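Porin (Rhodobacter capsulatus, PDB 2POR) forms trimeric outer-membrane channels through which small hydrophilic solutes, up to about 0.6 kDa, diffuse passively. Local coordinates at residues A194-R208 with A224-S238. Residues are numbered along the deposited sequence; the frame is centred on the assembly and turned at random.
Sequences ATNVKAYYADGELDR and ATAVDHKAYGLSVDS. With C8E ((hydroxyethyloxy)tri(ethyloxy)octane), chain H.
His229 leans over the neighbouring strand where Gly204 has no side chain, and its imidazole lies between two parts of segment 194-208. Gly204 N is over one face; over the opposite face sits Leu206, whose CG stands 3.7 Å from the centroid of the His229 ring in a CH-pi contact. The torsion of His229 places CG between its own backbone N and carbonyl carbon (chi1 64°), which swings the ring across to the glycine, while NE2 is held by Gln183 of strand 181-192. A related aromatic-over-glycine arrangement, with the strands exchanged and without the sandwich, occurs at Tyr200 and Gly233. Here the phenol lies over the backbone of the partner strand, with Tyr232 CA 4.0 Å from the centroid of the Tyr200 ring and Gly233 N over the same face; Tyr200 OH is hydrogen-bonded to Gln250 of strand 243-254. A leucine in place of Tyr200 would probably leave Gly233 without its flat cover and Gln250 without its phenol partner. Arg208 closes one end of the ladder: its N donates to Thr225 O at 2.9 Å, and NH1 makes a weak bond to Thr225 OG1 (3.2 Å), although the Arg208 guanidinium is chiefly held by the carbonyls of Ala222 and Ala223. Near the other end, Asn196 ND2 donates a hydrogen bond to the syn side of Asp237 OD2 (3.1 Å), 33° out of the carboxylate plane, and Thr195 OG1 and Ser238 OG share a 2.8 Å hydrogen bond. On the face bearing Ala199 and Tyr232, a detergent molecule lies against the strands. Strands consecutive in the chain, paired antiparallel, form the up-and-down meander of the 16-stranded porin barrel.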
loop_
_atom_site.group_PDB
_atom_site.type_symbol
_atom_site.label_atom_id
_atom_site.label_comp_id
_atom_site.label_asym_id
_atom_site.label_seq_id
_atom_site.Cartn_x
_atom_site.Cartn_y
_atom_site.Cartn_z
ATOM N N ALA A 194 -13.408 -25.772 28.870
ATOM C CA ALA A 194 -13.385 -24.332 28.622
ATOM C C ALA A 194 -12.016 -23.676 28.889
ATOM O O ALA A 194 -11.839 -22.488 28.588
ATOM C CB ALA A 194 -14.438 -23.683 29.514
ATOM N N THR A 195 -11.100 -24.454 29.498
ATOM C CA THR A 195 -9.744 -24.092 29.905
ATOM C C THR A 195 -8.611 -24.577 29.012
ATOM O O THR A 195 -8.510 -25.759 28.686
ATOM C CB THR A 195 -9.539 -24.614 31.329
ATOM O OG1 THR A 195 -10.625 -24.044 32.067
ATOM C CG2 THR A 195 -8.206 -24.247 31.964
ATOM N N ASN A 196 -7.714 -23.680 28.629
ATOM C CA ASN A 196 -6.579 -24.039 27.802
ATOM C C ASN A 196 -5.338 -23.821 28.649
ATOM O O ASN A 196 -5.295 -22.824 29.392
ATOM C CB ASN A 196 -6.537 -23.134 26.611
ATOM C CG ASN A 196 -7.739 -23.325 25.703
ATOM O OD1 ASN A 196 -7.866 -24.340 25.017
ATOM N ND2 ASN A 196 -8.661 -22.373 25.653
ATOM N N VAL A 197 -4.357 -24.706 28.623
ATOM C CA VAL A 197 -3.152 -24.517 29.395
ATOM C C VAL A 197 -2.043 -24.720 28.387
ATOM O O VAL A 197 -2.142 -25.618 27.554
ATOM C CB VAL A 197 -3.053 -25.547 30.527
ATOM C CG1 VAL A 197 -1.753 -25.370 31.291
ATOM C CG2 VAL A 197 -4.148 -25.300 31.541
ATOM N N LYS A 198 -1.014 -23.879 28.371
ATOM C CA LYS A 198 0.104 -24.032 27.451
ATOM C C LYS A 198 1.321 -23.745 28.337
ATOM O O LYS A 198 1.273 -22.866 29.221
ATOM C CB LYS A 198 -0.007 -23.012 26.311
ATOM C CG LYS A 198 1.093 -23.291 25.298
ATOM C CD LYS A 198 1.080 -22.387 24.077
ATOM C CE LYS A 198 -0.158 -22.676 23.251
ATOM N NZ LYS A 198 -0.183 -21.946 21.989
ATOM N N ALA A 199 2.378 -24.520 28.136
ATOM C CA ALA A 199 3.610 -24.377 28.904
ATOM C C ALA A 199 4.791 -24.741 28.034
ATOM O O ALA A 199 4.636 -25.551 27.106
ATOM C CB ALA A 199 3.636 -25.311 30.090
ATOM N N TYR A 200 5.982 -24.163 28.248
ATOM C CA TYR A 200 7.136 -24.557 27.447
ATOM C C TYR A 200 8.384 -24.382 28.329
ATOM O O TYR A 200 8.337 -23.667 29.332
ATOM C CB TYR A 200 7.279 -23.680 26.179
ATOM C CG TYR A 200 7.708 -22.234 26.492
ATOM C CD1 TYR A 200 6.791 -21.279 26.922
ATOM C CD2 TYR A 200 9.069 -21.895 26.401
ATOM C CE1 TYR A 200 7.226 -19.997 27.268
ATOM C CE2 TYR A 200 9.509 -20.621 26.747
ATOM C CZ TYR A 200 8.590 -19.681 27.180
ATOM O OH TYR A 200 9.064 -18.424 27.535
ATOM N N TYR A 201 9.467 -24.981 27.914
ATOM C CA TYR A 201 10.736 -24.778 28.535
ATOM C C TYR A 201 11.683 -24.708 27.345
ATOM O O TYR A 201 11.578 -25.509 26.406
ATOM C CB TYR A 201 11.029 -25.964 29.446
ATOM C CG TYR A 201 12.474 -25.912 29.912
ATOM C CD1 TYR A 201 12.780 -25.086 30.974
ATOM C CD2 TYR A 201 13.444 -26.655 29.245
ATOM C CE1 TYR A 201 14.086 -24.993 31.384
ATOM C CE2 TYR A 201 14.754 -26.558 29.651
ATOM C CZ TYR A 201 15.051 -25.725 30.721
ATOM O OH TYR A 201 16.363 -25.613 31.153
ATOM N N ALA A 202 12.643 -23.774 27.361
ATOM C CA ALA A 202 13.609 -23.627 26.267
ATOM C C ALA A 202 14.996 -23.441 26.894
ATOM O O ALA A 202 15.133 -22.812 27.941
ATOM C CB ALA A 202 13.330 -22.379 25.394
ATOM N N ASP A 203 16.011 -23.940 26.239
ATOM C CA ASP A 203 17.349 -23.897 26.756
ATOM C C ASP A 203 18.312 -23.803 25.584
ATOM O O ASP A 203 18.107 -24.491 24.566
ATOM C CB ASP A 203 17.541 -25.181 27.569
ATOM C CG ASP A 203 18.867 -25.250 28.270
ATOM O OD1 ASP A 203 19.023 -24.666 29.341
ATOM O OD2 ASP A 203 19.756 -25.876 27.719
ATOM N N GLY A 204 19.382 -22.999 25.647
ATOM C CA GLY A 204 20.343 -23.014 24.553
ATOM C C GLY A 204 21.441 -21.992 24.767
ATOM O O GLY A 204 21.823 -21.701 25.914
ATOM N N GLU A 205 21.917 -21.418 23.671
ATOM C CA GLU A 205 22.904 -20.366 23.801
ATOM C C GLU A 205 22.717 -19.341 22.720
ATOM O O GLU A 205 22.270 -19.639 21.613
ATOM C CB GLU A 205 24.320 -20.913 23.732
ATOM C CG GLU A 205 24.712 -21.557 22.438
ATOM C CD GLU A 205 26.069 -22.255 22.475
ATOM O OE1 GLU A 205 26.378 -22.898 23.487
ATOM O OE2 GLU A 205 26.787 -22.161 21.468
ATOM N N LEU A 206 23.043 -18.111 23.100
ATOM C CA LEU A 206 22.845 -16.932 22.285
ATOM C C LEU A 206 24.164 -16.196 22.082
ATOM O O LEU A 206 25.080 -16.366 22.886
ATOM C CB LEU A 206 21.890 -15.990 22.970
ATOM C CG LEU A 206 20.457 -16.446 23.203
ATOM C CD1 LEU A 206 19.692 -15.334 23.902
ATOM C CD2 LEU A 206 19.828 -16.827 21.854
ATOM N N ASP A 207 24.297 -15.392 21.025
ATOM C CA ASP A 207 25.430 -14.517 20.840
ATOM C C ASP A 207 25.361 -13.518 21.994
ATOM O O ASP A 207 24.285 -13.007 22.343
ATOM C CB ASP A 207 25.308 -13.793 19.525
ATOM C CG ASP A 207 26.331 -12.670 19.384
ATOM O OD1 ASP A 207 27.509 -12.990 19.209
ATOM O OD2 ASP A 207 25.946 -11.506 19.466
ATOM N N ARG A 208 26.531 -13.192 22.560
ATOM C CA ARG A 208 26.642 -12.253 23.673
ATOM C C ARG A 208 26.001 -10.922 23.403
ATOM O O ARG A 208 25.172 -10.461 24.192
ATOM C CB ARG A 208 28.121 -11.973 24.033
ATOM C CG ARG A 208 28.330 -10.961 25.185
ATOM C CD ARG A 208 29.791 -10.472 25.190
ATOM N NE ARG A 208 30.073 -9.658 24.016
ATOM C CZ ARG A 208 31.087 -9.961 23.205
ATOM N NH1 ARG A 208 31.903 -10.993 23.424
ATOM N NH2 ARG A 208 31.258 -9.230 22.120
ATOM N N ALA A 224 33.142 -12.033 19.461
ATOM C CA ALA A 224 31.885 -12.644 19.851
ATOM C C ALA A 224 32.079 -13.881 20.681
ATOM O O ALA A 224 32.982 -14.694 20.463
ATOM C CB ALA A 224 31.102 -13.049 18.625
ATOM N N THR A 225 31.233 -14.018 21.672
ATOM C CA THR A 225 31.233 -15.214 22.489
ATOM C C THR A 225 29.772 -15.649 22.607
ATOM O O THR A 225 28.881 -14.826 22.315
ATOM C CB THR A 225 31.828 -14.912 23.910
ATOM O OG1 THR A 225 31.090 -13.873 24.574
ATOM C CG2 THR A 225 33.276 -14.457 23.758
ATOM N N ALA A 226 29.492 -16.881 23.035
ATOM C CA ALA A 226 28.114 -17.312 23.267
ATOM C C ALA A 226 27.773 -17.312 24.761
ATOM O O ALA A 226 28.679 -17.552 25.560
ATOM C CB ALA A 226 27.937 -18.699 22.728
ATOM N N VAL A 227 26.552 -16.984 25.219
ATOM C CA VAL A 227 26.107 -17.058 26.619
ATOM C C VAL A 227 24.997 -18.110 26.731
ATOM O O VAL A 227 24.241 -18.283 25.774
ATOM C CB VAL A 227 25.538 -15.720 27.149
ATOM C CG1 VAL A 227 26.740 -14.860 27.450
ATOM C CG2 VAL A 227 24.588 -15.024 26.166
ATOM N N ASP A 228 24.832 -18.850 27.819
ATOM C CA ASP A 228 23.776 -19.859 27.924
ATOM C C ASP A 228 22.519 -19.203 28.357
ATOM O O ASP A 228 22.577 -18.220 29.097
ATOM C CB ASP A 228 24.106 -20.940 28.958
ATOM C CG ASP A 228 25.354 -21.730 28.552
ATOM O OD1 ASP A 228 25.434 -22.209 27.413
ATOM O OD2 ASP A 228 26.271 -21.837 29.367
ATOM N N HIS A 229 21.358 -19.707 27.958
ATOM C CA HIS A 229 20.110 -19.083 28.388
ATOM C C HIS A 229 19.057 -20.157 28.603
ATOM O O HIS A 229 19.178 -21.291 28.107
ATOM C CB HIS A 229 19.548 -18.077 27.334
ATOM C CG HIS A 229 19.130 -18.725 25.987
ATOM N ND1 HIS A 229 19.864 -19.403 25.097
ATOM C CD2 HIS A 229 17.841 -18.673 25.463
ATOM C CE1 HIS A 229 19.100 -19.751 24.082
ATOM N NE2 HIS A 229 17.895 -19.304 24.321
ATOM N N LYS A 230 18.059 -19.755 29.366
ATOM C CA LYS A 230 16.900 -20.573 29.481
ATOM C C LYS A 230 15.696 -19.676 29.526
ATOM O O LYS A 230 15.803 -18.503 29.859
ATOM C CB LYS A 230 17.006 -21.415 30.712
ATOM C CG LYS A 230 16.812 -20.833 32.075
ATOM C CD LYS A 230 17.320 -21.955 33.014
ATOM C CE LYS A 230 18.819 -22.285 32.758
ATOM N NZ LYS A 230 19.276 -23.560 33.293
ATOM N N ALA A 231 14.553 -20.202 29.108
ATOM C CA ALA A 231 13.302 -19.465 29.093
ATOM C C ALA A 231 12.209 -20.498 29.389
ATOM O O ALA A 231 12.319 -21.677 29.008
ATOM C CB ALA A 231 13.092 -18.875 27.708
ATOM N N TYR A 232 11.185 -20.139 30.132
ATOM C CA TYR A 232 10.061 -21.040 30.366
ATOM C C TYR A 232 8.832 -20.215 30.722
ATOM O O TYR A 232 8.959 -19.052 31.140
ATOM C CB TYR A 232 10.382 -22.071 31.489
ATOM C CG TYR A 232 11.063 -21.492 32.715
ATOM C CD1 TYR A 232 12.446 -21.415 32.713
ATOM C CD2 TYR A 232 10.320 -21.026 33.787
ATOM C CE1 TYR A 232 13.093 -20.855 33.789
ATOM C CE2 TYR A 232 10.967 -20.471 34.880
ATOM C CZ TYR A 232 12.354 -20.389 34.866
ATOM O OH TYR A 232 13.028 -19.804 35.936
ATOM N N GLY A 233 7.608 -20.719 30.535
ATOM C CA GLY A 233 6.415 -19.950 30.832
ATOM C C GLY A 233 5.168 -20.823 30.780
ATOM O O GLY A 233 5.174 -22.000 30.414
ATOM N N LEU A 234 4.093 -20.190 31.132
ATOM C CA LEU A 234 2.850 -20.893 31.253
ATOM C C LEU A 234 1.716 -19.928 31.012
ATOM O O LEU A 234 1.857 -18.756 31.418
ATOM C CB LEU A 234 2.777 -21.409 32.645
ATOM C CG LEU A 234 1.434 -21.835 33.147
ATOM C CD1 LEU A 234 1.117 -23.223 32.596
ATOM C CD2 LEU A 234 1.441 -21.761 34.640
ATOM N N SER A 235 0.615 -20.361 30.367
ATOM C CA SER A 235 -0.563 -19.521 30.373
ATOM C C SER A 235 -1.794 -20.382 30.587
ATOM O O SER A 235 -1.779 -21.585 30.253
ATOM C CB SER A 235 -0.782 -18.732 29.066
ATOM O OG SER A 235 -1.029 -19.442 27.877
ATOM N N VAL A 236 -2.816 -19.719 31.134
ATOM C CA VAL A 236 -4.082 -20.357 31.415
ATOM C C VAL A 236 -5.160 -19.388 30.964
ATOM O O VAL A 236 -5.091 -18.201 31.318
ATOM C CB VAL A 236 -4.275 -20.633 32.948
ATOM C CG1 VAL A 236 -5.594 -21.380 33.165
ATOM C CG2 VAL A 236 -3.200 -21.538 33.496
ATOM N N ASP A 237 -6.158 -19.834 30.192
ATOM C CA ASP A 237 -7.319 -18.991 29.933
ATOM C C ASP A 237 -8.559 -19.870 30.025
ATOM O O ASP A 237 -8.474 -21.074 29.724
ATOM C CB ASP A 237 -7.280 -18.361 28.557
ATOM C CG ASP A 237 -7.202 -19.279 27.369
ATOM O OD1 ASP A 237 -6.115 -19.701 26.993
ATOM O OD2 ASP A 237 -8.248 -19.547 26.795
ATOM N N SER A 238 -9.680 -19.306 30.424
ATOM C CA SER A 238 -10.894 -20.076 30.536
ATOM C C SER A 238 -12.058 -19.221 30.133
ATOM O O SER A 238 -12.098 -18.012 30.410
ATOM C CB SER A 238 -11.109 -20.537 31.962
ATOM O OG SER A 238 -12.071 -21.594 31.963
HETATM C C1 C8E H . 7.533 -29.141 29.217
HETATM C C2 C8E H . 6.896 -27.944 29.918
HETATM C C3 C8E H . 7.553 -27.596 31.244
HETATM C C4 C8E H . 7.133 -26.183 31.715
HETATM C C5 C8E H . 7.580 -25.851 33.145
HETATM C C6 C8E H . 7.529 -24.381 33.575
HETATM C C7 C8E H . 6.148 -23.767 33.734
HETATM C C8 C8E H . 6.154 -22.774 34.899
HETATM O O9 C8E H . 6.996 -21.603 34.924
HETATM C C10 C8E H . 6.280 -20.380 35.215
HETATM C C11 C8E H . 6.935 -19.133 35.866
HETATM O O12 C8E H . 7.475 -19.120 37.200
HETATM C C13 C8E H . 6.549 -18.696 38.213
HETATM C C14 C8E H . 7.021 -17.681 39.272
HETATM O O15 C8E H . 7.175 -16.274 39.004
HETATM C C16 C8E H . 6.393 -15.460 39.915
HETATM C C17 C8E H . 6.368 -13.900 39.953
HETATM O O18 C8E H . 5.739 -13.058 38.948
HETATM C C19 C8E H . 4.550 -12.370 39.365
HETATM C C20 C8E H . 3.212 -12.878 38.850
HETATM O O21 C8E H . 2.134 -12.050 39.274
HETATM O O HOH W 1 -10.934 -20.302 27.247
HETATM O O HOH W 2 -3.556 -20.533 27.778
#